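Local coordinates for phage-like element PBSX protein xkdH (Bacillus subtilis, PDB 3F3B) that is of unknown function but is probably a structural component of a phage-like particle encoded by a defective prophage, at residues N85-W90 with K94-L99; K55-I60 with D65-H70; P43-V48 with L78-R83. All coordinates share one frame; numbering follows the deposited sequence.

From the N terminus, strand 9-19 comes first and later pairs with strands 48-61 and 87-90. Contact 3 then opens at 43-48 and closes a loop of about 30 residues at 78-83. Contact 2 (55-60 with 65-70) falls wholly within that loop, towards the far end of the hairpin of strands 48-61 and 66-77. Contact 1 follows in series as a tighter hairpin, 85-90 with 94-99. Strand 107-114, between strands 66-77 and 93-97, completes a closed antiparallel ring. Contact 1 lies near the chain's centre and touches both others, through Trp90 and Tyr69 and through Leu97 and Ile82, whereas contacts 2 and 3 stay about 14 Å apart at their nearest atoms.

Contact 1: residues N85-W90 with K94-L99; sequences NDKIIW and KYILKL. With PO4 (phosphate ion), chain B; PO4 (phosphate ion), chain C.
Ile88 and Tyr95 form the central hydrogen-bonded pair of an antiparallel β-hairpin, which supplies two neighbouring strands of the curled, barrel-like sheet. Ile88 N reaches Tyr95 O at 2.8 Å, and Tyr95 N returns the bond to Ile88 O; beyond them, Leu97 N bonds to Asp86 O and Asn85 N to Leu97 O.

The tight side carries Ile88, Tyr95 and Leu97. CG1 of Ile88, wedged between its own backbone N and carbonyl carbon (chi1 72°), presses on Tyr95 CB at 3.4 Å. CG2 of Ile88 meets Leu97 CD2 at 4.0 Å, the two side chains crossing at about a right angle. Leu97 CD1 also covers Asp86 CB, while the carboxylate of Asp86 is held by His15 and the backbone of Arg83. Tyr95 brings CE2 to the edge of the Trp90 ring, in its plane, 3.8 Å from CE3, and Phe72 and Phe52 extend this aromatic cluster.

On the other face Ile96 CD1 packs on Lys87 CB at 3.8 Å, but the outer ends are looser. Ile89 CD1 lies beside Lys94 CG at 3.6 Å, and Lys87 NZ comes within 4.5 Å of Lys94 NZ; Lys87 also makes a cation-pi contact with Tyr14. At the turn end two phosphate ions, probably from the crystallisation liquor, bind: one to Lys94 N, the other at the indole edge, where Trp90 NE1 donates to phosphate O4 at 2.8 Å.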
loop_
_atom_site.group_PDB
_atom_site.type_symbol
_atom_site.label_atom_id
_atom_site.label_comp_id
_atom_site.label_asym_id
_atom_site.label_seq_id
_atom_site.Cartn_x
_atom_site.Cartn_y
_atom_site.Cartn_z
ATOM N N ASN A 85 -1.147 5.700 2.162
ATOM C CA ASN A 85 0.222 5.754 1.685
ATOM C C ASN A 85 0.965 4.538 2.208
ATOM O O ASN A 85 2.187 4.442 2.090
ATOM C CB ASN A 85 0.906 7.050 2.114
ATOM C CG ASN A 85 0.302 8.263 1.446
ATOM O OD1 ASN A 85 0.205 8.327 0.222
ATOM N ND2 ASN A 85 -0.115 9.236 2.248
ATOM N N ASP A 86 0.219 3.609 2.798
ATOM C CA ASP A 86 0.813 2.373 3.280
ATOM C C ASP A 86 1.224 1.611 2.038
ATOM O O ASP A 86 0.591 1.757 0.988
ATOM C CB ASP A 86 -0.214 1.492 3.992
ATOM C CG ASP A 86 -0.272 1.732 5.465
ATOM O OD1 ASP A 86 0.551 2.533 5.970
ATOM O OD2 ASP A 86 -1.146 1.112 6.111
ATOM N N LYS A 87 2.270 0.802 2.147
ATOM C CA LYS A 87 2.682 -0.029 1.025
ATOM C C LYS A 87 2.314 -1.452 1.420
ATOM O O LYS A 87 2.710 -1.922 2.488
ATOM C CB LYS A 87 4.190 0.044 0.779
ATOM C CG LYS A 87 4.678 -0.974 -0.264
ATOM C CD LYS A 87 6.144 -0.781 -0.644
ATOM C CE LYS A 87 7.080 -1.058 0.525
ATOM N NZ LYS A 87 8.498 -0.873 0.133
ATOM N N ILE A 88 1.532 -2.130 0.592
ATOM C CA ILE A 88 1.182 -3.501 0.913
ATOM C C ILE A 88 1.771 -4.403 -0.159
ATOM O O ILE A 88 1.797 -4.051 -1.342
ATOM C CB ILE A 88 -0.352 -3.728 0.994
ATOM C CG1 ILE A 88 -0.970 -3.675 -0.406
ATOM C CG2 ILE A 88 -0.986 -2.691 1.919
ATOM C CD1 ILE A 88 -2.420 -4.129 -0.453
ATOM N N ILE A 89 2.266 -5.557 0.273
ATOM C CA ILE A 89 2.860 -6.529 -0.627
ATOM C C ILE A 89 1.945 -7.748 -0.681
ATOM O O ILE A 89 1.737 -8.422 0.331
ATOM C CB ILE A 89 4.236 -6.994 -0.121
ATOM C CG1 ILE A 89 5.143 -5.789 0.169
ATOM C CG2 ILE A 89 4.857 -7.943 -1.137
ATOM C CD1 ILE A 89 5.667 -5.074 -1.047
ATOM N N TRP A 90 1.386 -8.014 -1.858
ATOM C CA TRP A 90 0.513 -9.160 -2.055
ATOM C C TRP A 90 1.045 -9.927 -3.253
ATOM O O TRP A 90 1.130 -9.385 -4.356
ATOM C CB TRP A 90 -0.920 -8.712 -2.321
ATOM C CG TRP A 90 -1.801 -9.825 -2.811
ATOM C CD1 TRP A 90 -2.186 -10.938 -2.116
ATOM C CD2 TRP A 90 -2.375 -9.949 -4.118
ATOM N NE1 TRP A 90 -2.965 -11.749 -2.910
ATOM C CE2 TRP A 90 -3.095 -11.167 -4.145
ATOM C CE3 TRP A 90 -2.349 -9.150 -5.271
ATOM C CZ2 TRP A 90 -3.785 -11.608 -5.282
ATOM C CZ3 TRP A 90 -3.035 -9.587 -6.403
ATOM C CH2 TRP A 90 -3.744 -10.808 -6.398
ATOM N N LYS A 94 3.833 -4.730 -5.276
ATOM C CA LYS A 94 3.656 -3.563 -4.426
ATOM C C LYS A 94 2.374 -2.785 -4.738
ATOM O O LYS A 94 2.003 -2.602 -5.898
ATOM C CB LYS A 94 4.867 -2.641 -4.578
ATOM C CG LYS A 94 6.179 -3.295 -4.145
ATOM C CD LYS A 94 7.376 -2.381 -4.354
ATOM C CE LYS A 94 8.640 -3.010 -3.778
ATOM N NZ LYS A 94 9.848 -2.141 -3.928
ATOM N N TYR A 95 1.702 -2.332 -3.688
ATOM C CA TYR A 95 0.476 -1.554 -3.828
ATOM C C TYR A 95 0.522 -0.441 -2.793
ATOM O O TYR A 95 1.090 -0.612 -1.708
ATOM C CB TYR A 95 -0.755 -2.431 -3.578
ATOM C CG TYR A 95 -0.921 -3.528 -4.592
ATOM C CD1 TYR A 95 -1.517 -3.275 -5.826
ATOM C CD2 TYR A 95 -0.420 -4.804 -4.353
ATOM C CE1 TYR A 95 -1.603 -4.262 -6.800
ATOM C CE2 TYR A 95 -0.499 -5.804 -5.324
ATOM C CZ TYR A 95 -1.090 -5.525 -6.545
ATOM O OH TYR A 95 -1.147 -6.497 -7.520
ATOM N N ILE A 96 -0.051 0.704 -3.137
ATOM C CA ILE A 96 -0.090 1.822 -2.211
ATOM C C ILE A 96 -1.545 2.141 -1.927
ATOM O O ILE A 96 -2.360 2.151 -2.844
ATOM C CB ILE A 96 0.572 3.082 -2.799
ATOM C CG1 ILE A 96 1.993 2.756 -3.258
ATOM C CG2 ILE A 96 0.609 4.191 -1.741
ATOM C CD1 ILE A 96 2.850 2.124 -2.167
ATOM N N LEU A 97 -1.875 2.377 -0.661
ATOM C CA LEU A 97 -3.245 2.732 -0.299
ATOM C C LEU A 97 -3.410 4.209 -0.670
ATOM O O LEU A 97 -2.743 5.072 -0.114
ATOM C CB LEU A 97 -3.472 2.497 1.195
ATOM C CG LEU A 97 -3.048 1.089 1.638
ATOM C CD1 LEU A 97 -3.529 0.834 3.053
ATOM C CD2 LEU A 97 -3.619 0.036 0.691
ATOM N N LYS A 98 -4.299 4.496 -1.615
ATOM C CA LYS A 98 -4.472 5.866 -2.084
ATOM C C LYS A 98 -5.609 6.659 -1.477
ATOM O O LYS A 98 -5.412 7.413 -0.524
ATOM C CB LYS A 98 -4.618 5.881 -3.608
ATOM C CG LYS A 98 -3.568 5.039 -4.333
ATOM C CD LYS A 98 -2.143 5.395 -3.919
ATOM C CE LYS A 98 -1.719 6.767 -4.427
ATOM N NZ LYS A 98 -0.308 7.079 -4.061
ATOM N N LEU A 99 -6.795 6.517 -2.053
ATOM C CA LEU A 99 -7.951 7.249 -1.556
ATOM C C LEU A 99 -8.114 7.005 -0.061
ATOM O O LEU A 99 -7.507 6.082 0.493
ATOM C CB LEU A 99 -9.214 6.822 -2.313
ATOM C CG LEU A 99 -9.259 7.186 -3.802
ATOM C CD1 LEU A 99 -8.874 8.659 -3.968
ATOM C CD2 LEU A 99 -8.308 6.304 -4.597
HETATM P P PO4 B . -2.692 -15.116 -1.401
HETATM O O1 PO4 B . -1.412 -15.264 -2.146
HETATM O O2 PO4 B . -3.242 -16.460 -1.083
HETATM O O3 PO4 B . -2.447 -14.371 -0.143
HETATM O O4 PO4 B . -3.667 -14.372 -2.237
HETATM P P PO4 C . 5.143 -3.469 -8.760
HETATM O O1 PO4 C . 5.930 -2.278 -8.346
HETATM O O2 PO4 C . 5.485 -4.618 -7.882
HETATM O O3 PO4 C . 3.692 -3.169 -8.642
HETATM O O4 PO4 C . 5.466 -3.810 -10.171
#

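Contact 2: residues K55-I60 with D65-H70; sequences KTQQLI and DQTVYH
Tyr69 and Gln57 lie side by side and point the same way, the amide and phenol planes only 22° apart, with Gln57 CG 4.1 Å from Tyr69 CD1. Lys55 passes obliquely beside the CE1 side of the same ring; a bend at chi3 (-58°) brings Lys55 CE to 3.8 Å from Tyr69 CE1 and leaves NZ in a weak hydrogen bond with Tyr69 OH.

Gln58 and His70 meet quite differently. Their side chains cross with amide and imidazole planes 69° apart, and ND1 of His70 makes a strongly bent, weak bond to Gln58 OE1. Thr56 flanks the histidine, its CG2 at the edge of the ring and 3.8 Å from His70 CB. Towards the turn Ile60 and Val68 make an apolar pair, Ile60 CG2 resting on Val68 CG2 at 3.6 Å. Leu59 crosses Thr67 at about a right angle, its CD1 set against the hydroxyl OG1.

Backbone bonds between Gln58 and Val68 in both directions, and from Ile60 N to Gln66 O at 2.8 Å, make this an antiparallel β-hairpin arm at the protein surface. Strand 107-114 flanks strand 66-77: Arg114 bonds to the backbone of His70 and packs on Val68 and Gln58, and Val113 touches the His70 side chain.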
loop_
_atom_site.group_PDB
_atom_site.type_symbol
_atom_site.label_atom_id
_atom_site.label_comp_id
_atom_site.label_asym_id
_atom_site.label_seq_id
_atom_site.Cartn_x
_atom_site.Cartn_y
_atom_site.Cartn_z
ATOM N N LYS A 55 -12.135 -5.050 -8.302
ATOM C CA LYS A 55 -10.829 -5.316 -8.887
ATOM C C LYS A 55 -10.746 -4.806 -10.320
ATOM O O LYS A 55 -11.700 -4.907 -11.095
ATOM C CB LYS A 55 -10.521 -6.807 -8.831
ATOM C CG LYS A 55 -10.618 -7.382 -7.429
ATOM C CD LYS A 55 -9.981 -8.756 -7.336
ATOM C CE LYS A 55 -10.610 -9.737 -8.303
ATOM N NZ LYS A 55 -10.000 -11.090 -8.166
ATOM N N THR A 56 -9.592 -4.246 -10.653
ATOM C CA THR A 56 -9.338 -3.683 -11.968
ATOM C C THR A 56 -8.031 -4.261 -12.493
ATOM O O THR A 56 -7.066 -4.395 -11.747
ATOM C CB THR A 56 -9.228 -2.132 -11.876
ATOM O OG1 THR A 56 -10.520 -1.582 -11.594
ATOM C CG2 THR A 56 -8.687 -1.532 -13.166
ATOM N N GLN A 57 -8.006 -4.609 -13.772
ATOM C CA GLN A 57 -6.807 -5.164 -14.383
ATOM C C GLN A 57 -6.341 -4.197 -15.452
ATOM O O GLN A 57 -7.076 -3.280 -15.816
ATOM C CB GLN A 57 -7.116 -6.526 -15.007
ATOM C CG GLN A 57 -7.475 -7.601 -13.994
ATOM C CD GLN A 57 -8.003 -8.876 -14.638
ATOM O OE1 GLN A 57 -9.155 -8.935 -15.084
ATOM N NE2 GLN A 57 -7.158 -9.902 -14.696
ATOM N N GLN A 58 -5.123 -4.385 -15.944
ATOM C CA GLN A 58 -4.595 -3.516 -16.987
ATOM C C GLN A 58 -3.514 -4.248 -17.769
ATOM O O GLN A 58 -2.818 -5.107 -17.230
ATOM C CB GLN A 58 -4.033 -2.224 -16.381
ATOM C CG GLN A 58 -2.544 -2.242 -16.074
ATOM C CD GLN A 58 -2.084 -0.966 -15.379
ATOM O OE1 GLN A 58 -2.311 -0.780 -14.181
ATOM N NE2 GLN A 58 -1.448 -0.077 -16.133
ATOM N N LEU A 59 -3.390 -3.926 -19.050
ATOM C CA LEU A 59 -2.387 -4.572 -19.883
ATOM C C LEU A 59 -1.124 -3.737 -19.754
ATOM O O LEU A 59 -1.142 -2.541 -20.038
ATOM C CB LEU A 59 -2.854 -4.612 -21.339
ATOM C CG LEU A 59 -2.113 -5.576 -22.268
ATOM C CD1 LEU A 59 -2.374 -7.005 -21.824
ATOM C CD2 LEU A 59 -2.582 -5.378 -23.701
ATOM N N ILE A 60 -0.034 -4.359 -19.313
ATOM C CA ILE A 60 1.214 -3.627 -19.137
ATOM C C ILE A 60 2.280 -4.008 -20.153
ATOM O O ILE A 60 3.382 -3.463 -20.133
ATOM C CB ILE A 60 1.787 -3.829 -17.712
ATOM C CG1 ILE A 60 2.361 -5.241 -17.560
ATOM C CG2 ILE A 60 0.689 -3.599 -16.676
ATOM C CD1 ILE A 60 3.011 -5.498 -16.205
ATOM N N ASP A 65 1.351 -10.567 -24.428
ATOM C CA ASP A 65 0.499 -9.762 -23.564
ATOM C C ASP A 65 0.776 -10.007 -22.093
ATOM O O ASP A 65 1.216 -11.082 -21.704
ATOM C CB ASP A 65 -0.968 -10.068 -23.840
ATOM C CG ASP A 65 -1.469 -9.415 -25.099
ATOM O OD1 ASP A 65 -2.633 -9.672 -25.470
ATOM O OD2 ASP A 65 -0.700 -8.644 -25.713
ATOM N N GLN A 66 0.504 -8.999 -21.277
ATOM C CA GLN A 66 0.703 -9.108 -19.840
ATOM C C GLN A 66 -0.360 -8.297 -19.125
ATOM O O GLN A 66 -0.508 -7.095 -19.361
ATOM C CB GLN A 66 2.082 -8.587 -19.437
ATOM C CG GLN A 66 3.232 -9.421 -19.933
ATOM C CD GLN A 66 4.239 -9.689 -18.839
ATOM O OE1 GLN A 66 4.674 -8.769 -18.138
ATOM N NE2 GLN A 66 4.624 -10.952 -18.688
ATOM N N THR A 67 -1.102 -8.952 -18.249
ATOM C CA THR A 67 -2.140 -8.264 -17.518
ATOM C C THR A 67 -1.967 -8.449 -16.031
ATOM O O THR A 67 -1.754 -9.559 -15.557
ATOM C CB THR A 67 -3.525 -8.754 -17.949
ATOM O OG1 THR A 67 -3.781 -8.303 -19.289
ATOM C CG2 THR A 67 -4.604 -8.213 -17.013
ATOM N N VAL A 68 -2.047 -7.341 -15.302
ATOM C CA VAL A 68 -1.901 -7.353 -13.852
ATOM C C VAL A 68 -3.068 -6.590 -13.229
ATOM O O VAL A 68 -3.862 -5.957 -13.938
ATOM C CB VAL A 68 -0.600 -6.656 -13.421
ATOM C CG1 VAL A 68 0.592 -7.292 -14.108
ATOM C CG2 VAL A 68 -0.674 -5.174 -13.757
ATOM N N TYR A 69 -3.183 -6.662 -11.909
ATOM C CA TYR A 69 -4.233 -5.931 -11.216
ATOM C C TYR A 69 -3.748 -4.495 -11.082
ATOM O O TYR A 69 -2.620 -4.250 -10.662
ATOM C CB TYR A 69 -4.493 -6.537 -9.838
ATOM C CG TYR A 69 -5.253 -7.840 -9.900
ATOM C CD1 TYR A 69 -6.642 -7.851 -10.014
ATOM C CD2 TYR A 69 -4.582 -9.061 -9.883
ATOM C CE1 TYR A 69 -7.349 -9.046 -10.112
ATOM C CE2 TYR A 69 -5.276 -10.262 -9.981
ATOM C CZ TYR A 69 -6.657 -10.248 -10.096
ATOM O OH TYR A 69 -7.344 -11.433 -10.202
ATOM N N HIS A 70 -4.587 -3.547 -11.471
ATOM C CA HIS A 70 -4.212 -2.147 -11.384
ATOM C C HIS A 70 -4.595 -1.600 -10.019
ATOM O O HIS A 70 -3.860 -0.817 -9.416
ATOM C CB HIS A 70 -4.910 -1.348 -12.489
ATOM C CG HIS A 70 -4.732 0.133 -12.365
ATOM N ND1 HIS A 70 -3.495 0.740 -12.415
ATOM C CD2 HIS A 70 -5.633 1.125 -12.177
ATOM C CE1 HIS A 70 -3.642 2.044 -12.264
ATOM N NE2 HIS A 70 -4.930 2.303 -12.118
#

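Contact 3: residues P43-V48 with L78-R83; sequences PDEQDV and LSADIR
Asp81 N and Asp81 CB approach the oxygens of the Glu45 carboxylate from the same side of its plane, neither lying over its centre. Asp81 N donates to Glu45 OE2 at 3.1 Å, on the syn side and 33° out of the plane, while Asp81 CB comes within 3.3 Å of Glu45 OE1. Beside that oxygen lies the backbone carbonyl, Asp81 O being 2.6 Å from Glu45 OE1. Asp81's own carboxylate is turned 59° from that of Glu45 and forms a side-on, two-nitrogen salt bridge within the loop: Arg83 NE binds Asp81 OD1 at 2.8 Å, and Arg83 NH2 binds Asp81 OD2 at 3.0 Å, with OD2 at the guanidinium edge, in plane.

Glu45 reaches the loop because its chain runs out extended beyond CG. Asp81, by contrast, swings CG to the far side of its CA-CB bond from the backbone N (chi1 -173°), which turns its acid group towards Arg83. Val48 CG1 adds a looser apolar touch to Ala80 CB at 4.4 Å. Asp44 and Glu45 form a classic β-bulge opposite Ile13 of strand 9-19, and the chain turns a corner at Asp47 before strand 48-61. The contact thus ties this corner to the connection between strands 66-77 and 87-90.

Arg83 would be expected to offset the charge of Asp81, whereas the close approach of two oxygens suggests that an acid group, plausibly Glu45, holds a proton here.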
loop_
_atom_site.group_PDB
_atom_site.type_symbol
_atom_site.label_atom_id
_atom_site.label_comp_id
_atom_site.label_asym_id
_atom_site.label_seq_id
_atom_site.Cartn_x
_atom_site.Cartn_y
_atom_site.Cartn_z
ATOM N N PRO A 43 8.518 -5.469 7.093
ATOM C CA PRO A 43 7.095 -5.184 7.264
ATOM C C PRO A 43 6.734 -4.779 8.686
ATOM O O PRO A 43 7.267 -5.334 9.654
ATOM C CB PRO A 43 6.442 -6.502 6.868
ATOM C CG PRO A 43 7.405 -7.064 5.867
ATOM C CD PRO A 43 8.717 -6.814 6.525
ATOM N N ASP A 44 5.828 -3.811 8.810
ATOM C CA ASP A 44 5.378 -3.378 10.126
ATOM C C ASP A 44 4.342 -4.401 10.593
ATOM O O ASP A 44 4.283 -4.763 11.766
ATOM C CB ASP A 44 4.769 -1.978 10.049
ATOM C CG ASP A 44 5.819 -0.900 9.828
ATOM O OD1 ASP A 44 6.763 -0.823 10.643
ATOM O OD2 ASP A 44 5.712 -0.129 8.852
ATOM N N GLU A 45 3.533 -4.870 9.652
ATOM C CA GLU A 45 2.510 -5.871 9.929
ATOM C C GLU A 45 2.782 -7.014 8.952
ATOM O O GLU A 45 3.217 -6.786 7.828
ATOM C CB GLU A 45 1.114 -5.280 9.720
ATOM C CG GLU A 45 0.661 -4.353 10.847
ATOM C CD GLU A 45 -0.584 -3.554 10.489
ATOM O OE1 GLU A 45 -0.454 -2.396 10.026
ATOM O OE2 GLU A 45 -1.698 -4.090 10.662
ATOM N N GLN A 46 2.525 -8.243 9.376
ATOM C CA GLN A 46 2.823 -9.382 8.524
ATOM C C GLN A 46 1.671 -10.359 8.326
ATOM O O GLN A 46 0.867 -10.591 9.231
ATOM C CB GLN A 46 4.022 -10.119 9.123
ATOM C CG GLN A 46 5.069 -10.551 8.128
ATOM C CD GLN A 46 6.444 -10.700 8.756
ATOM O OE1 GLN A 46 7.390 -11.115 8.092
ATOM N NE2 GLN A 46 6.564 -10.352 10.035
ATOM N N ASP A 47 1.609 -10.931 7.129
ATOM C CA ASP A 47 0.588 -11.912 6.791
ATOM C C ASP A 47 -0.807 -11.483 7.263
ATOM O O ASP A 47 -1.529 -12.246 7.906
ATOM C CB ASP A 47 0.990 -13.260 7.402
ATOM C CG ASP A 47 0.096 -14.400 6.955
ATOM O OD1 ASP A 47 -0.211 -14.471 5.744
ATOM O OD2 ASP A 47 -0.292 -15.234 7.806
ATOM N N VAL A 48 -1.181 -10.251 6.932
ATOM C CA VAL A 48 -2.478 -9.711 7.326
ATOM C C VAL A 48 -3.577 -10.198 6.382
ATOM O O VAL A 48 -3.405 -10.182 5.159
ATOM C CB VAL A 48 -2.461 -8.165 7.307
ATOM C CG1 VAL A 48 -3.784 -7.622 7.824
ATOM C CG2 VAL A 48 -1.314 -7.651 8.150
ATOM N N LEU A 78 -10.873 -4.800 11.366
ATOM C CA LEU A 78 -10.842 -3.530 12.078
ATOM C C LEU A 78 -9.627 -3.422 13.011
ATOM O O LEU A 78 -9.104 -2.330 13.241
ATOM C CB LEU A 78 -12.137 -3.356 12.879
ATOM C CG LEU A 78 -12.634 -1.916 13.016
ATOM C CD1 LEU A 78 -12.934 -1.353 11.635
ATOM C CD2 LEU A 78 -13.883 -1.887 13.874
ATOM N N SER A 79 -9.177 -4.556 13.535
ATOM C CA SER A 79 -8.030 -4.586 14.435
ATOM C C SER A 79 -6.724 -4.229 13.729
ATOM O O SER A 79 -5.718 -3.937 14.379
ATOM C CB SER A 79 -7.896 -5.973 15.065
ATOM O OG SER A 79 -7.677 -6.952 14.060
ATOM N N ALA A 80 -6.734 -4.261 12.403
ATOM C CA ALA A 80 -5.539 -3.940 11.628
ATOM C C ALA A 80 -5.210 -2.439 11.619
ATOM O O ALA A 80 -6.106 -1.600 11.615
ATOM C CB ALA A 80 -5.706 -4.445 10.199
ATOM N N ASP A 81 -3.915 -2.120 11.614
ATOM C CA ASP A 81 -3.425 -0.733 11.590
ATOM C C ASP A 81 -3.283 -0.329 10.122
ATOM O O ASP A 81 -2.281 -0.642 9.478
ATOM C CB ASP A 81 -2.058 -0.651 12.278
ATOM C CG ASP A 81 -1.558 0.782 12.458
ATOM O OD1 ASP A 81 -1.733 1.626 11.552
ATOM O OD2 ASP A 81 -0.958 1.065 13.517
ATOM N N ILE A 82 -4.290 0.361 9.599
ATOM C CA ILE A 82 -4.290 0.786 8.201
ATOM C C ILE A 82 -4.090 2.290 8.092
ATOM O O ILE A 82 -4.788 3.062 8.745
ATOM C CB ILE A 82 -5.625 0.424 7.516
ATOM C CG1 ILE A 82 -5.929 -1.073 7.703
ATOM C CG2 ILE A 82 -5.576 0.811 6.052
ATOM C CD1 ILE A 82 -4.875 -2.012 7.161
ATOM N N ARG A 83 -3.136 2.696 7.263
ATOM C CA ARG A 83 -2.833 4.111 7.064
ATOM C C ARG A 83 -2.698 4.393 5.576
ATOM O O ARG A 83 -2.222 3.554 4.827
ATOM C CB ARG A 83 -1.519 4.474 7.757
ATOM C CG ARG A 83 -1.454 4.090 9.214
ATOM C CD ARG A 83 -0.060 4.327 9.772
ATOM N NE ARG A 83 0.117 3.645 11.048
ATOM C CZ ARG A 83 1.252 3.623 11.737
ATOM N NH1 ARG A 83 2.325 4.250 11.276
ATOM N NH2 ARG A 83 1.319 2.952 12.881
#